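Local coordinates for protein phosphodiesterase (Candida albicans, PDB 6CPU) that belongs to the cyclic nucleotide phosphodiesterase family, with a largely helical, metal-binding domain of the HD type, at residues His31-Lys35 and Phe261-Asp265. Numbering follows the deposited sequence.
Sequences HLFKK and FIVRD
Phe33, on helix 25-34, reaches across to helix 253-264 and meets Phe261, Asp265 and Ile262 in turn. Its CB rests 4.0 Å from CD2 of Phe261, and the two rings form an offset edge-to-face pair, Phe261 giving its edge to the face of Phe33 with the planes at 80°. Farther out, OD2 of Asp265 lies against the CD1-CE1 edge of Phe33, 3.4 Å from CD1, its carboxylate nearly coplanar with the ring. CE1 of Phe33 also touches CD1 of Ile262 at 3.6 Å, and CZ ends near the same methyl. Phe95 and Phe196 add further edge-to-face contacts to Phe33.

The backbone O of Phe33 accepts a bent hydrogen bond (137°) from NH2 of Arg264 (3.1 Å); the oxygen sits in the guanidinium plane, at its edge. A bend at chi3 (80°) turns the guanidinium, and NH1 forms a salt bridge with Asp228. One water donates to Leu32 O and to Asp265 OD1, 2.8 Å from each. Aromatic packing and one direct and one water-mediated bond to carbonyls thus join helix 25-34, which packs on strand 2-6 through Leu32, to helix 253-264. Water and Thr36 OG1 hold OD1, while OD2 faces the weakly positive ring edge, which probably favours it.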
loop_
_atom_site.group_PDB
_atom_site.type_symbol
_atom_site.label_atom_id
_atom_site.label_comp_id
_atom_site.label_asym_id
_atom_site.label_seq_id
_atom_site.Cartn_x
_atom_site.Cartn_y
_atom_site.Cartn_z
ATOM N N HIS A 31 -13.403 13.843 7.766
ATOM C CA HIS A 31 -12.229 14.244 8.547
ATOM C C HIS A 31 -11.297 13.047 8.764
ATOM O O HIS A 31 -10.074 13.176 8.630
ATOM C CB HIS A 31 -12.711 14.820 9.881
ATOM C CG HIS A 31 -11.625 15.159 10.847
ATOM N ND1 HIS A 31 -10.875 16.310 10.751
ATOM C CD2 HIS A 31 -11.202 14.528 11.965
ATOM C CE1 HIS A 31 -10.023 16.364 11.759
ATOM N NE2 HIS A 31 -10.198 15.292 12.508
ATOM N N LEU A 32 -11.880 11.892 9.099
ATOM C CA LEU A 32 -11.100 10.682 9.346
ATOM C C LEU A 32 -10.437 10.173 8.076
ATOM O O LEU A 32 -9.285 9.783 8.129
ATOM C CB LEU A 32 -11.966 9.582 9.965
ATOM C CG LEU A 32 -12.514 9.887 11.353
ATOM C CD1 LEU A 32 -13.408 8.741 11.753
ATOM C CD2 LEU A 32 -11.404 10.086 12.371
ATOM N N PHE A 33 -11.158 10.167 6.943
ATOM C CA PHE A 33 -10.574 9.695 5.662
ATOM C C PHE A 33 -9.331 10.499 5.272
ATOM O O PHE A 33 -8.396 9.942 4.692
ATOM C CB PHE A 33 -11.584 9.734 4.513
ATOM C CG PHE A 33 -12.447 8.498 4.392
ATOM C CD1 PHE A 33 -11.886 7.235 4.244
ATOM C CD2 PHE A 33 -13.834 8.609 4.378
ATOM C CE1 PHE A 33 -12.687 6.112 4.122
ATOM C CE2 PHE A 33 -14.630 7.495 4.240
ATOM C CZ PHE A 33 -14.065 6.245 4.109
ATOM N N LYS A 34 -9.327 11.797 5.586
ATOM C CA LYS A 34 -8.236 12.688 5.193
ATOM C C LYS A 34 -6.962 12.507 6.012
ATOM O O LYS A 34 -5.894 12.959 5.590
ATOM C CB LYS A 34 -8.692 14.153 5.242
ATOM C CG LYS A 34 -9.589 14.504 4.069
ATOM C CD LYS A 34 -9.830 15.994 3.920
ATOM C CE LYS A 34 -10.827 16.501 4.930
ATOM N NZ LYS A 34 -11.306 17.860 4.533
ATOM N N LYS A 35 -7.056 11.822 7.151
ATOM C CA LYS A 35 -5.882 11.591 8.003
ATOM C C LYS A 35 -4.706 10.868 7.323
ATOM O O LYS A 35 -3.530 11.125 7.667
ATOM C CB LYS A 35 -6.296 10.898 9.300
ATOM C CG LYS A 35 -7.070 11.870 10.178
ATOM C CD LYS A 35 -7.334 11.333 11.554
ATOM C CE LYS A 35 -7.918 12.418 12.435
ATOM N NZ LYS A 35 -6.873 13.355 12.923
ATOM N N PHE A 261 -9.429 4.899 -1.346
ATOM C CA PHE A 261 -9.267 5.485 -0.005
ATOM C C PHE A 261 -9.145 4.396 1.054
ATOM O O PHE A 261 -8.313 4.487 1.968
ATOM C CB PHE A 261 -10.425 6.418 0.352
ATOM C CG PHE A 261 -10.188 7.850 0.005
ATOM C CD1 PHE A 261 -10.366 8.306 -1.289
ATOM C CD2 PHE A 261 -9.838 8.763 0.992
ATOM C CE1 PHE A 261 -10.165 9.635 -1.610
ATOM C CE2 PHE A 261 -9.635 10.095 0.679
ATOM C CZ PHE A 261 -9.790 10.531 -0.627
ATOM N N ILE A 262 -9.977 3.366 0.927
ATOM C CA ILE A 262 -9.952 2.210 1.822
ATOM C C ILE A 262 -8.601 1.503 1.755
ATOM O O ILE A 262 -8.045 1.165 2.790
ATOM C CB ILE A 262 -11.050 1.165 1.462
ATOM C CG1 ILE A 262 -12.481 1.646 1.746
ATOM C CG2 ILE A 262 -10.788 -0.178 2.123
ATOM C CD1 ILE A 262 -12.646 2.841 2.620
ATOM N N VAL A 263 -8.066 1.323 0.544
ATOM C CA VAL A 263 -6.741 0.715 0.369
ATOM C C VAL A 263 -5.663 1.585 1.015
ATOM O O VAL A 263 -4.828 1.079 1.774
ATOM C CB VAL A 263 -6.383 0.500 -1.126
ATOM C CG1 VAL A 263 -4.922 0.098 -1.275
ATOM C CG2 VAL A 263 -7.279 -0.553 -1.752
ATOM N N ARG A 264 -5.678 2.880 0.726
ATOM C CA ARG A 264 -4.686 3.806 1.316
ATOM C C ARG A 264 -4.700 3.718 2.844
ATOM O O ARG A 264 -3.640 3.687 3.487
ATOM C CB ARG A 264 -4.929 5.239 0.851
ATOM C CG ARG A 264 -3.927 6.233 1.385
ATOM C CD ARG A 264 -4.193 7.623 0.858
ATOM N NE ARG A 264 -5.270 8.301 1.585
ATOM C CZ ARG A 264 -5.627 9.566 1.399
ATOM N NH1 ARG A 264 -5.043 10.301 0.466
ATOM N NH2 ARG A 264 -6.579 10.107 2.151
ATOM N N ASP A 265 -5.898 3.625 3.418
ATOM C CA ASP A 265 -6.070 3.501 4.867
ATOM C C ASP A 265 -5.467 2.223 5.491
ATOM O O ASP A 265 -5.262 2.179 6.706
ATOM C CB ASP A 265 -7.567 3.592 5.250
ATOM C CG ASP A 265 -8.143 5.006 5.122
ATOM O OD1 ASP A 265 -7.367 5.985 5.001
ATOM O OD2 ASP A 265 -9.404 5.143 5.145
HETATM O O HOH W 1 -7.743 7.588 7.291
#